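Local coordinates for regulatory Subunit of Protein Kinase A (cAMP-dependent) from Euglena gracilis (Euglena gracilis, PDB 6RSX) that binds cyclic AMP in two tandem cyclic nucleotide-binding domains and so probably controls the catalytic subunit of the kinase, at residues 142-145 with 146-150. Numbering follows the deposited sequence. Where two conformers were deposited one is given.
Sequences DTFR and RILLT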
loop_
_atom_site.group_PDB
_atom_site.type_symbol
_atom_site.label_atom_id
_atom_site.label_comp_id
_atom_site.label_asym_id
_atom_site.label_seq_id
_atom_site.Cartn_x
_atom_site.Cartn_y
_atom_site.Cartn_z
ATOM N N ASP A 142 13.100 15.916 11.666
ATOM C CA ASP A 142 14.287 16.161 10.843
ATOM C C ASP A 142 14.732 14.898 10.132
ATOM O O ASP A 142 15.117 14.945 8.953
ATOM C CB ASP A 142 15.429 16.704 11.704
ATOM C CG ASP A 142 15.175 18.124 12.159
ATOM O OD1 ASP A 142 14.206 18.751 11.645
ATOM O OD2 ASP A 142 15.932 18.595 13.038
ATOM N N THR A 143 14.662 13.746 10.822
ATOM C CA THR A 143 15.067 12.495 10.181
ATOM C C THR A 143 14.083 12.104 9.090
ATOM O O THR A 143 14.485 11.724 7.980
ATOM C CB THR A 143 15.195 11.373 11.215
ATOM O OG1 THR A 143 16.083 11.797 12.248
ATOM C CG2 THR A 143 15.749 10.117 10.562
ATOM N N PHE A 144 12.784 12.238 9.375
ATOM C CA PHE A 144 11.767 11.973 8.363
ATOM C C PHE A 144 12.018 12.812 7.116
ATOM O O PHE A 144 12.005 12.290 5.990
ATOM C CB PHE A 144 10.362 12.258 8.910
ATOM C CG PHE A 144 9.275 12.043 7.886
ATOM C CD1 PHE A 144 8.915 13.047 6.999
ATOM C CD2 PHE A 144 8.615 10.815 7.801
ATOM C CE1 PHE A 144 7.931 12.877 6.050
ATOM C CE2 PHE A 144 7.605 10.602 6.834
ATOM C CZ PHE A 144 7.264 11.631 5.936
ATOM N N ARG A 145 12.247 14.123 7.311
ATOM C CA ARG A 145 12.466 15.034 6.189
ATOM C C ARG A 145 13.681 14.632 5.364
ATOM O O ARG A 145 13.669 14.769 4.136
ATOM C CB ARG A 145 12.611 16.479 6.690
ATOM C CG ARG A 145 11.290 17.026 7.235
ATOM C CD ARG A 145 11.326 18.522 7.513
ATOM N NE ARG A 145 11.025 19.280 6.301
ATOM C CZ ARG A 145 9.797 19.510 5.842
ATOM N NH1 ARG A 145 9.625 20.219 4.726
ATOM N NH2 ARG A 145 8.735 19.040 6.497
ATOM N N ARG A 146 14.734 14.138 6.017
ATOM C CA ARG A 146 15.927 13.729 5.284
ATOM C C ARG A 146 15.668 12.529 4.381
ATOM O O ARG A 146 16.058 12.544 3.207
ATOM C CB ARG A 146 17.061 13.410 6.253
ATOM C CG ARG A 146 17.614 14.642 6.931
ATOM C CD ARG A 146 19.115 14.549 7.061
ATOM N NE ARG A 146 19.548 13.611 8.089
ATOM C CZ ARG A 146 20.274 12.525 7.858
ATOM N NH1 ARG A 146 20.644 11.757 8.873
ATOM N NH2 ARG A 146 20.639 12.214 6.619
ATOM N N ILE A 147 15.026 11.478 4.896
ATOM C CA ILE A 147 15.007 10.187 4.203
ATOM C C ILE A 147 13.671 9.787 3.579
ATOM O O ILE A 147 13.671 8.954 2.657
ATOM C CB ILE A 147 15.499 9.063 5.129
ATOM C CG1 ILE A 147 14.469 8.800 6.210
ATOM C CG2 ILE A 147 16.863 9.409 5.738
ATOM C CD1 ILE A 147 14.804 7.572 7.005
ATOM N N LEU A 148 12.543 10.327 4.023
ATOM C CA LEU A 148 11.253 9.880 3.501
ATOM C C LEU A 148 10.448 10.953 2.778
ATOM O O LEU A 148 9.632 10.603 1.922
ATOM C CB LEU A 148 10.391 9.295 4.638
ATOM C CG LEU A 148 10.703 7.864 5.069
ATOM C CD1 LEU A 148 9.960 7.523 6.363
ATOM C CD2 LEU A 148 10.304 6.912 3.930
ATOM N N LEU A 149 10.660 12.245 3.075
ATOM C CA LEU A 149 9.689 13.253 2.647
ATOM C C LEU A 149 9.625 13.373 1.123
ATOM O O LEU A 149 8.533 13.363 0.533
ATOM C CB LEU A 149 10.010 14.615 3.306
ATOM C CG LEU A 149 9.011 15.729 2.978
ATOM C CD1 LEU A 149 8.992 16.816 4.052
ATOM C CD2 LEU A 149 9.397 16.319 1.639
ATOM N N THR A 150 10.786 13.474 0.465
ATOM C CA THR A 150 10.815 13.823 -0.954
ATOM C C THR A 150 10.158 12.746 -1.805
ATOM O O THR A 150 9.226 13.015 -2.570
ATOM C CB THR A 150 12.255 14.050 -1.418
ATOM O OG1 THR A 150 12.831 15.122 -0.668
ATOM C CG2 THR A 150 12.271 14.396 -2.895
HETATM O O HOH W 1 13.413 13.554 1.590
#
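L148 lies over one face of the F144 ring, its CB 4.0 Å from the ring centroid in a CH-pi contact 21° off the normal. Its CD1 reaches the CD2-CE2 side of the ring, 3.8 Å from F144 CD2. L149 comes at the ring obliquely, its CA 3.8 Å from F144 CE1 with CB close behind. F144 holds its CG anti to the backbone N (chi1 178°), which swings the ring forward along the chain to these two leucines. R145 and L149 run side by side, and the methyl L149 CD1 sits over one face of the guanidinium, off-centre, 3.3 Å from R145 NH2.

Behind the side chains, the backbone changes course. R146 N and I147 N make the usual helical bonds to D142 O and T143 O. F144 O then takes a short bond from L148 N (2.8 Å, 160° at the hydrogen) and weak ones from I147 N and L149 N. For R145 O the next turn is bridged by a water, which donates to it and accepts from T150 N at 2.9 Å. Here helix 141-147 gives way to helix 149-165.

Further out, F144 also touches E115, L118 and M119 of helix 115-120 and meets the ring of F81, while T143 and I147 pack on helix 50-59 and T143 OG1 is hydrogen-bonded to D140 OD1. The F144 side chain is about 8 Å from bound cyclic AMP. Cutting F144 back to alanine would probably leave L148 CB without its aromatic partner and open a gap toward helix 115-120. The bend between helices 141-147 and 149-165 follows the beta-barrel of the first domain, consistent with the junction of the B and C helices in cyclic nucleotide-binding domains.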